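Side-chain contacts in (S)-ureidoglycine--glyoxylate transaminase (PDB 3ISL), which catalyses the pyridoxal-phosphate-dependent transfer of an amino group from (S)-ureidoglycine to glyoxylate, giving oxalurate and glycine in purine catabolism: residues 145-150 / 361-366; 117-122 / 354-359; 92-97 / 151-156. All coordinates share one frame; numbering follows the deposited sequence.

Overall arrangement
From the N terminus, strand 88-93 runs into segment 92-97, strand 111-116 into the turn at 117-122, and the chain then reaches the adjoining segments 145-150 and 151-156. Contact 3 closes the shortest loop, 53 residues, joining the end of strand 88-93 of the seven-stranded sheet to the two-stranded pair 145-146/151-152. Contacts 2 and 1 close loops of 231 and 210 residues, tying this region to the loop 354-359 and to strand 361-365, which pairs with 324-328. None nests in another: every pair crosses, because their segments alternate along the chain. The centres lie 10 to 13 Å apart, and contacts 1 and 3 both touch the cofactor.

Contact 1: residues 145-150 / 361-366; sequences GETSTG and IWRIGT. With PLP (pyridoxal-5'-phosphate), chain C.
Thr147, in the loop after strand 145-146, belongs to the pyridoxal phosphate pocket of this class-V, fold-type I aminotransferase; behind it stands Arg363 of the last strand, 361-365. Arg363 NH1 donates to Thr147 O at 3.1 Å with an N-H...O angle of 154°. The donor nevertheless sits well above the carbonyl plane, 71° out of it, and thus not on a lone pair. Arg363 CD lies 3.2 Å from Thr147 O, and the bend at chi3 (-75°) turns the guanidinium so that NH1 comes within bonding distance of that oxygen. The two side chains cross at about a right angle. Arg363 NH2 is anchored separately by Ser352 O, which with the Thr147 bond would restrict rotation of the guanidinium. A water takes a hydrogen bond from NH1 and has a weak one with Thr147 OG1.

Beside this bond, Ile361 CD1 packs 4.2 Å from Ser148 O. Ser148 OG in turn donates to Glu146 OE1 at 2.7 Å, arriving from above the carboxylate plane; Glu146 also accepts from the backbone N of Phe97. On the cofactor side, Thr147 OG1 and O3 of pyridoxal phosphate share a hydrogen bond of 3.2 Å.

Contact 2: residues 117-122 / 354-359; sequences CEWGTV and FGPLAG
Pro356 lies over one face of the Trp119 indole, while Leu357 comes to the rim of the same ring system, so two neighbouring residues take up different sides of one aromatic group. The proline CG stands 3.7 Å above the indole plane, displaced toward the rim. Measured to the centroid of the six-membered ring it is 4.0 Å away and 22° off the normal, which meets the description of a CH-pi contact. Pro356 CD shares the approach, reaching Trp119 CZ3 at 3.7 Å. The two side chains cross at a slant.

Leu357 meets the indole through its branch point: CG is 4.0 Å from Trp119 CE3 and near the ring plane, so this is an edge contact. Its chi1 of -55° sets CG beside the backbone N and opposite the carbonyl carbon, and CD1 comes to 4.2 Å from the same CE3. No hydrogen bond joins the segments; the contact is apolar.

Further cover for the tryptophan comes from Thr149 of segment 145-150 (contact 1), and from Arg96 and Tyr99 of helix 96-107. The turn at 118-121 is closed by Glu118 O, which accepts from both Thr121 N and Thr121 OG1, the hydroxyl lying in the carbonyl plane on a lone pair.

Each partner occupies a corner of a tight turn. Trp119 precedes Gly120 in a type II beta turn from Glu118 to Thr121, in the loop between strand 111-116 and helix 125-135; Pro356 and Leu357 are the central pair of a type I beta turn from Gly355 to Ala358, in the loop between strands 348-349 and 361-365.

Contact 3: residues 92-97 / 151-156; sequences PIYGRF and RIHPLK. With PLP (pyridoxal-5'-phosphate), chain C.
A chi1 of 58° places the Tyr94 ring between its own backbone N and carbonyl carbon, while His153 swings its imidazole to the far side from its backbone N (chi1 -152°); together these torsions bring the two rings against each other. They meet obliquely, centroids 4.9 Å apart and planes at 54°, neither parallel nor perpendicular. His153 ND1 lies over one face of the phenol, 3.5 Å above its plane and offset toward the rim. Farther along, His153 CB touches Tyr94 OH at 3.4 Å. That hydroxyl is hydrogen-bonded to Val143 O, which ties the phenol to strand 139-143.

At the edge of the same phenol, in its plane, sits Arg151 O, 3.8 Å from CE2, with Arg151 CB near the same atom; the rest of the arginine leads away. Tyr94 follows strand 88-93 of the central seven-stranded mixed sheet of the fold-type I transferases, and Arg151 begins the second strand of the two-stranded antiparallel pair 145-146/151-152, so the contact joins that pair to the end of strand 88-93.

Three residues beyond Tyr94, the ring of Phe97 covers pyridoxal phosphate. Cofactor atom C3 lies over the centre of the phenyl face, and Phe97 CE1 comes to 3.4 Å from cofactor C4. Arg96 CD occupies the opposite face of Phe97, 3.5 Å above its plane.

Contact 1: residues 145-150 / 361-366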
loop_
_atom_site.group_PDB
_atom_site.type_symbol
_atom_site.label_atom_id
_atom_site.label_comp_id
_atom_site.label_asym_id
_atom_site.label_seq_id
_atom_site.Cartn_x
_atom_site.Cartn_y
_atom_site.Cartn_z
ATOM N N GLY A 145 13.719 -17.552 -1.784
ATOM C CA GLY A 145 15.083 -17.002 -1.847
ATOM C C GLY A 145 15.271 -16.039 -0.656
ATOM O O GLY A 145 14.507 -15.062 -0.511
ATOM N N GLU A 146 16.256 -16.308 0.210
ATOM C CA GLU A 146 16.554 -15.382 1.354
ATOM C C GLU A 146 17.627 -14.440 0.918
ATOM O O GLU A 146 18.792 -14.895 0.738
ATOM C CB GLU A 146 17.225 -16.128 2.541
ATOM C CG GLU A 146 16.320 -16.814 3.505
ATOM C CD GLU A 146 15.580 -15.854 4.397
ATOM O OE1 GLU A 146 15.975 -14.680 4.499
ATOM O OE2 GLU A 146 14.613 -16.283 5.036
ATOM N N THR A 147 17.294 -13.145 0.794
ATOM C CA THR A 147 18.252 -12.177 0.391
ATOM C C THR A 147 19.181 -11.926 1.530
ATOM O O THR A 147 20.298 -11.483 1.285
ATOM C CB THR A 147 17.641 -10.801 -0.023
ATOM O OG1 THR A 147 16.784 -10.342 1.023
ATOM C CG2 THR A 147 16.831 -10.945 -1.275
ATOM N N SER A 148 18.727 -12.182 2.760
ATOM C CA SER A 148 19.545 -11.939 3.937
ATOM C C SER A 148 20.804 -12.811 3.895
ATOM O O SER A 148 21.836 -12.433 4.377
ATOM C CB SER A 148 18.732 -12.207 5.241
ATOM O OG SER A 148 18.328 -13.591 5.316
ATOM N N THR A 149 20.694 -13.999 3.337
ATOM C CA THR A 149 21.812 -14.949 3.315
ATOM C C THR A 149 22.303 -15.234 1.886
ATOM O O THR A 149 23.360 -15.768 1.694
ATOM C CB THR A 149 21.499 -16.260 4.064
ATOM O OG1 THR A 149 20.590 -17.086 3.328
ATOM C CG2 THR A 149 20.956 -15.994 5.522
ATOM N N GLY A 150 21.540 -14.815 0.893
ATOM C CA GLY A 150 21.856 -15.080 -0.521
ATOM C C GLY A 150 21.611 -16.503 -1.006
ATOM O O GLY A 150 22.172 -16.896 -2.034
ATOM N N ILE A 361 29.536 -9.211 5.446
ATOM C CA ILE A 361 29.274 -9.247 4.011
ATOM C C ILE A 361 28.662 -7.975 3.508
ATOM O O ILE A 361 27.914 -7.299 4.225
ATOM C CB ILE A 361 28.312 -10.434 3.566
ATOM C CG1 ILE A 361 27.034 -10.518 4.417
ATOM C CG2 ILE A 361 29.039 -11.748 3.491
ATOM C CD1 ILE A 361 25.857 -11.350 3.746
ATOM N N TRP A 362 28.962 -7.650 2.262
ATOM C CA TRP A 362 28.061 -6.735 1.518
ATOM C C TRP A 362 27.221 -7.600 0.659
ATOM O O TRP A 362 27.674 -8.658 0.285
ATOM C CB TRP A 362 28.789 -5.766 0.601
ATOM C CG TRP A 362 29.785 -4.866 1.265
ATOM C CD1 TRP A 362 29.537 -3.722 2.026
ATOM C CD2 TRP A 362 31.214 -4.979 1.156
ATOM N NE1 TRP A 362 30.764 -3.136 2.408
ATOM C CE2 TRP A 362 31.794 -3.890 1.889
ATOM C CE3 TRP A 362 32.063 -5.911 0.533
ATOM C CZ2 TRP A 362 33.213 -3.721 2.017
ATOM C CZ3 TRP A 362 33.469 -5.746 0.650
ATOM C CH2 TRP A 362 34.026 -4.665 1.413
ATOM N N ARG A 363 26.007 -7.143 0.323
ATOM C CA ARG A 363 25.163 -7.872 -0.605
ATOM C C ARG A 363 24.926 -7.034 -1.856
ATOM O O ARG A 363 24.393 -5.934 -1.790
ATOM C CB ARG A 363 23.833 -8.276 0.054
ATOM C CG ARG A 363 24.020 -9.171 1.257
ATOM C CD ARG A 363 22.705 -9.448 1.936
ATOM N NE ARG A 363 22.271 -8.288 2.678
ATOM C CZ ARG A 363 21.012 -7.871 2.744
ATOM N NH1 ARG A 363 20.039 -8.524 2.140
ATOM N NH2 ARG A 363 20.730 -6.800 3.451
ATOM N N ILE A 364 25.304 -7.564 -3.016
ATOM C CA ILE A 364 25.129 -6.782 -4.227
ATOM C C ILE A 364 23.983 -7.486 -4.978
ATOM O O ILE A 364 24.114 -8.661 -5.303
ATOM C CB ILE A 364 26.370 -6.706 -5.063
ATOM C CG1 ILE A 364 27.562 -6.190 -4.207
ATOM C CG2 ILE A 364 26.116 -5.884 -6.408
ATOM C CD1 ILE A 364 28.905 -6.051 -4.947
ATOM N N GLY A 365 22.884 -6.749 -5.198
ATOM C CA GLY A 365 21.690 -7.233 -5.921
ATOM C C GLY A 365 21.915 -7.004 -7.407
ATOM O O GLY A 365 22.594 -6.011 -7.789
ATOM N N THR A 366 21.453 -7.928 -8.253
ATOM C CA THR A 366 21.465 -7.735 -9.728
ATOM C C THR A 366 20.055 -8.159 -10.110
ATOM O O THR A 366 19.868 -9.248 -10.582
ATOM C CB THR A 366 22.517 -8.660 -10.469
ATOM O OG1 THR A 366 22.466 -9.978 -9.907
ATOM C CG2 THR A 366 23.936 -8.142 -10.315
HETATM N N1 PLP C . 10.374 -11.335 1.887
HETATM C C2 PLP C . 11.692 -11.475 1.245
HETATM C C2A PLP C . 12.292 -12.700 0.890
HETATM C C3 PLP C . 12.484 -10.362 0.936
HETATM O O3 PLP C . 13.707 -10.492 0.330
HETATM C C4 PLP C . 12.071 -9.073 1.191
HETATM C C4A PLP C . 13.004 -7.863 0.797
HETATM C C5 PLP C . 10.828 -8.892 1.785
HETATM C C6 PLP C . 9.976 -9.981 2.153
HETATM C C5A PLP C . 10.448 -7.482 2.093
HETATM O O4P PLP C . 9.246 -7.187 1.554
HETATM P P PLP C . 8.852 -5.675 1.793
HETATM O O1P PLP C . 10.005 -4.858 2.364
HETATM O O2P PLP C . 7.508 -5.872 2.751
HETATM O O3P PLP C . 8.289 -5.033 0.346
HETATM O O HOH W 1 17.336 -7.118 1.870
#

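Contact 2: residues 117-122 / 354-359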
loop_
_atom_site.group_PDB
_atom_site.type_symbol
_atom_site.label_atom_id
_atom_site.label_comp_id
_atom_site.label_asym_id
_atom_site.label_seq_id
_atom_site.Cartn_x
_atom_site.Cartn_y
_atom_site.Cartn_z
ATOM N N CYS A 117 18.354 -23.889 10.112
ATOM C CA CYS A 117 19.710 -24.269 9.760
ATOM C C CYS A 117 20.654 -23.077 9.684
ATOM O O CYS A 117 20.216 -21.921 9.754
ATOM C CB CYS A 117 19.783 -25.101 8.457
ATOM S SG CYS A 117 19.290 -24.214 6.994
ATOM N N GLU A 118 21.947 -23.391 9.510
ATOM C CA GLU A 118 22.965 -22.385 9.448
ATOM C C GLU A 118 22.770 -21.376 8.315
ATOM O O GLU A 118 22.613 -21.749 7.162
ATOM C CB GLU A 118 24.361 -23.017 9.298
ATOM C CG GLU A 118 25.342 -22.292 10.167
ATOM C CD GLU A 118 26.793 -22.392 9.751
ATOM O OE1 GLU A 118 27.628 -22.488 10.682
ATOM O OE2 GLU A 118 27.117 -22.324 8.545
ATOM N N TRP A 119 22.896 -20.097 8.660
ATOM C CA TRP A 119 22.816 -19.048 7.670
ATOM C C TRP A 119 23.963 -19.217 6.686
ATOM O O TRP A 119 25.125 -19.359 7.091
ATOM C CB TRP A 119 22.765 -17.653 8.296
ATOM C CG TRP A 119 21.457 -17.334 8.922
ATOM C CD1 TRP A 119 20.534 -18.220 9.396
ATOM C CD2 TRP A 119 20.918 -16.026 9.152
ATOM N NE1 TRP A 119 19.454 -17.539 9.922
ATOM C CE2 TRP A 119 19.650 -16.194 9.752
ATOM C CE3 TRP A 119 21.372 -14.730 8.887
ATOM C CZ2 TRP A 119 18.840 -15.116 10.118
ATOM C CZ3 TRP A 119 20.547 -13.646 9.228
ATOM C CH2 TRP A 119 19.302 -13.863 9.849
ATOM N N GLY A 120 23.592 -19.280 5.406
ATOM C CA GLY A 120 24.529 -19.487 4.307
ATOM C C GLY A 120 24.374 -20.874 3.710
ATOM O O GLY A 120 24.996 -21.187 2.693
ATOM N N THR A 121 23.570 -21.725 4.352
ATOM C CA THR A 121 23.286 -23.049 3.808
ATOM C C THR A 121 21.754 -23.160 3.634
ATOM O O THR A 121 21.004 -22.187 3.965
ATOM C CB THR A 121 23.832 -24.211 4.730
ATOM O OG1 THR A 121 22.957 -24.394 5.843
ATOM C CG2 THR A 121 25.276 -23.929 5.269
ATOM N N VAL A 122 21.289 -24.308 3.131
ATOM C CA VAL A 122 19.839 -24.611 3.025
ATOM C C VAL A 122 19.597 -26.023 3.619
ATOM O O VAL A 122 20.536 -26.754 3.827
ATOM C CB VAL A 122 19.272 -24.524 1.542
ATOM C CG1 VAL A 122 19.498 -23.125 0.895
ATOM C CG2 VAL A 122 19.823 -25.667 0.617
ATOM N N PHE A 354 22.553 -6.572 8.608
ATOM C CA PHE A 354 22.299 -6.290 10.024
ATOM C C PHE A 354 21.908 -7.604 10.721
ATOM O O PHE A 354 21.390 -8.524 10.068
ATOM C CB PHE A 354 21.314 -5.106 10.183
ATOM C CG PHE A 354 21.893 -3.783 9.690
ATOM C CD1 PHE A 354 22.877 -3.098 10.451
ATOM C CD2 PHE A 354 21.507 -3.243 8.442
ATOM C CE1 PHE A 354 23.449 -1.867 9.984
ATOM C CE2 PHE A 354 22.073 -2.013 7.954
ATOM C CZ PHE A 354 23.049 -1.332 8.725
ATOM N N GLY A 355 22.221 -7.757 12.004
ATOM C CA GLY A 355 22.008 -9.091 12.617
ATOM C C GLY A 355 23.263 -9.934 12.447
ATOM O O GLY A 355 24.344 -9.382 12.309
ATOM N N PRO A 356 23.123 -11.270 12.404
ATOM C CA PRO A 356 24.258 -12.215 12.483
ATOM C C PRO A 356 25.374 -12.023 11.431
ATOM O O PRO A 356 26.562 -12.293 11.720
ATOM C CB PRO A 356 23.597 -13.601 12.333
ATOM C CG PRO A 356 22.138 -13.388 12.583
ATOM C CD PRO A 356 21.834 -11.955 12.230
ATOM N N LEU A 357 24.996 -11.575 10.237
ATOM C CA LEU A 357 25.965 -11.316 9.175
ATOM C C LEU A 357 26.478 -9.861 9.186
ATOM O O LEU A 357 27.272 -9.470 8.316
ATOM C CB LEU A 357 25.387 -11.741 7.798
ATOM C CG LEU A 357 24.925 -13.217 7.771
ATOM C CD1 LEU A 357 24.558 -13.663 6.381
ATOM C CD2 LEU A 357 26.005 -14.146 8.343
ATOM N N ALA A 358 26.062 -9.083 10.198
ATOM C CA ALA A 358 26.484 -7.683 10.304
ATOM C C ALA A 358 28.008 -7.652 10.324
ATOM O O ALA A 358 28.635 -8.404 11.077
ATOM C CB ALA A 358 25.904 -7.015 11.578
ATOM N N GLY A 359 28.571 -6.848 9.432
ATOM C CA GLY A 359 30.013 -6.659 9.318
ATOM C C GLY A 359 30.747 -7.767 8.577
ATOM O O GLY A 359 31.968 -7.701 8.414
#

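Contact 3: residues 92-97 / 151-156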
loop_
_atom_site.group_PDB
_atom_site.type_symbol
_atom_site.label_atom_id
_atom_site.label_comp_id
_atom_site.label_asym_id
_atom_site.label_seq_id
_atom_site.Cartn_x
_atom_site.Cartn_y
_atom_site.Cartn_z
ATOM N N PRO A 92 10.348 -23.949 7.859
ATOM C CA PRO A 92 11.786 -24.184 7.855
ATOM C C PRO A 92 12.465 -22.855 7.554
ATOM O O PRO A 92 12.235 -22.288 6.512
ATOM C CB PRO A 92 12.007 -25.199 6.695
ATOM C CG PRO A 92 10.646 -25.595 6.197
ATOM C CD PRO A 92 9.708 -24.400 6.616
ATOM N N ILE A 93 13.343 -22.421 8.451
ATOM C CA ILE A 93 13.973 -21.118 8.432
ATOM C C ILE A 93 15.467 -21.190 8.143
ATOM O O ILE A 93 16.217 -21.864 8.850
ATOM C CB ILE A 93 13.766 -20.482 9.786
ATOM C CG1 ILE A 93 12.263 -20.181 9.992
ATOM C CG2 ILE A 93 14.595 -19.157 9.935
ATOM C CD1 ILE A 93 11.955 -20.066 11.517
ATOM N N TYR A 94 15.909 -20.530 7.074
ATOM C CA TYR A 94 17.359 -20.541 6.774
ATOM C C TYR A 94 17.895 -19.103 6.594
ATOM O O TYR A 94 19.050 -18.875 6.186
ATOM C CB TYR A 94 17.659 -21.443 5.569
ATOM C CG TYR A 94 16.927 -21.060 4.302
ATOM C CD1 TYR A 94 15.579 -21.416 4.096
ATOM C CD2 TYR A 94 17.562 -20.286 3.333
ATOM C CE1 TYR A 94 14.943 -21.039 2.951
ATOM C CE2 TYR A 94 16.939 -19.908 2.191
ATOM C CZ TYR A 94 15.653 -20.285 1.983
ATOM O OH TYR A 94 15.073 -19.832 0.838
ATOM N N GLY A 95 17.047 -18.128 6.920
ATOM C CA GLY A 95 17.499 -16.743 6.946
ATOM C C GLY A 95 16.496 -15.817 7.584
ATOM O O GLY A 95 15.550 -16.273 8.208
ATOM N N ARG A 96 16.718 -14.510 7.433
ATOM C CA ARG A 96 15.949 -13.527 8.179
ATOM C C ARG A 96 14.468 -13.554 7.865
ATOM O O ARG A 96 13.659 -13.366 8.749
ATOM C CB ARG A 96 16.504 -12.097 7.980
ATOM C CG ARG A 96 15.442 -10.977 8.231
ATOM C CD ARG A 96 15.691 -9.714 7.325
ATOM N NE ARG A 96 17.136 -9.287 7.286
ATOM C CZ ARG A 96 17.825 -8.863 6.202
ATOM N NH1 ARG A 96 17.266 -8.764 4.985
ATOM N NH2 ARG A 96 19.110 -8.557 6.337
ATOM N N PHE A 97 14.097 -13.757 6.611
ATOM C CA PHE A 97 12.669 -13.692 6.256
ATOM C C PHE A 97 11.867 -14.930 6.741
ATOM O O PHE A 97 10.654 -14.842 6.942
ATOM C CB PHE A 97 12.497 -13.281 4.757
ATOM C CG PHE A 97 13.118 -11.912 4.449
ATOM C CD1 PHE A 97 12.391 -10.732 4.683
ATOM C CD2 PHE A 97 14.469 -11.798 4.033
ATOM C CE1 PHE A 97 12.954 -9.461 4.479
ATOM C CE2 PHE A 97 15.050 -10.517 3.811
ATOM C CZ PHE A 97 14.276 -9.350 4.045
ATOM N N ARG A 151 20.814 -17.293 -0.277
ATOM C CA ARG A 151 20.563 -18.691 -0.657
ATOM C C ARG A 151 19.183 -18.802 -1.220
ATOM O O ARG A 151 18.311 -18.088 -0.803
ATOM C CB ARG A 151 20.707 -19.670 0.533
ATOM C CG ARG A 151 22.103 -19.659 1.160
ATOM C CD ARG A 151 23.164 -20.158 0.177
ATOM N NE ARG A 151 23.919 -19.168 -0.580
ATOM C CZ ARG A 151 24.605 -18.180 -0.031
ATOM N NH1 ARG A 151 24.496 -18.037 1.257
ATOM N NH2 ARG A 151 25.341 -17.335 -0.728
ATOM N N ILE A 152 19.068 -19.625 -2.257
ATOM C CA ILE A 152 17.818 -20.028 -2.840
ATOM C C ILE A 152 17.612 -21.507 -2.512
ATOM O O ILE A 152 18.559 -22.338 -2.582
ATOM C CB ILE A 152 17.737 -19.673 -4.370
ATOM C CG1 ILE A 152 16.313 -19.835 -4.900
ATOM C CG2 ILE A 152 18.763 -20.375 -5.191
ATOM C CD1 ILE A 152 16.119 -19.247 -6.391
ATOM N N HIS A 153 16.387 -21.813 -2.104
ATOM C CA HIS A 153 15.984 -23.183 -1.642
ATOM C C HIS A 153 15.170 -23.966 -2.695
ATOM O O HIS A 153 14.213 -23.399 -3.236
ATOM C CB HIS A 153 15.123 -23.055 -0.384
ATOM C CG HIS A 153 15.219 -24.245 0.499
ATOM N ND1 HIS A 153 15.810 -24.201 1.744
ATOM C CD2 HIS A 153 14.911 -25.538 0.271
ATOM C CE1 HIS A 153 15.820 -25.410 2.265
ATOM N NE2 HIS A 153 15.289 -26.241 1.387
ATOM N N PRO A 154 15.547 -25.255 -3.006
ATOM C CA PRO A 154 14.727 -26.122 -3.846
ATOM C C PRO A 154 13.333 -26.304 -3.233
ATOM O O PRO A 154 13.191 -26.556 -1.989
ATOM C CB PRO A 154 15.512 -27.470 -3.841
ATOM C CG PRO A 154 16.918 -27.006 -3.710
ATOM C CD PRO A 154 16.845 -25.906 -2.702
ATOM N N LEU A 155 12.310 -26.139 -4.062
ATOM C CA LEU A 155 10.929 -26.241 -3.571
ATOM C C LEU A 155 10.078 -27.450 -4.029
ATOM O O LEU A 155 9.064 -27.709 -3.428
ATOM C CB LEU A 155 10.148 -24.942 -3.876
ATOM C CG LEU A 155 10.758 -23.637 -3.349
ATOM C CD1 LEU A 155 9.865 -22.501 -3.805
ATOM C CD2 LEU A 155 11.035 -23.610 -1.801
ATOM N N LYS A 156 10.426 -28.101 -5.129
ATOM C CA LYS A 156 9.530 -29.068 -5.756
ATOM C C LYS A 156 9.276 -30.282 -4.820
ATOM O O LYS A 156 8.127 -30.731 -4.656
ATOM C CB LYS A 156 10.104 -29.576 -7.117
ATOM C CG LYS A 156 9.256 -30.621 -7.957
ATOM C CD LYS A 156 9.903 -30.736 -9.421
ATOM C CE LYS A 156 9.287 -31.799 -10.378
ATOM N NZ LYS A 156 7.827 -31.689 -10.208
HETATM N N1 PLP C . 10.374 -11.335 1.887
HETATM C C2 PLP C . 11.692 -11.475 1.245
HETATM C C2A PLP C . 12.292 -12.700 0.890
HETATM C C3 PLP C . 12.484 -10.362 0.936
HETATM O O3 PLP C . 13.707 -10.492 0.330
HETATM C C4 PLP C . 12.071 -9.073 1.191
HETATM C C4A PLP C . 13.004 -7.863 0.797
HETATM C C5 PLP C . 10.828 -8.892 1.785
HETATM C C6 PLP C . 9.976 -9.981 2.153
HETATM C C5A PLP C . 10.448 -7.482 2.093
HETATM O O4P PLP C . 9.246 -7.187 1.554
HETATM P P PLP C . 8.852 -5.675 1.793
HETATM O O1P PLP C . 10.005 -4.858 2.364
HETATM O O2P PLP C . 7.508 -5.872 2.751
HETATM O O3P PLP C . 8.289 -5.033 0.346
#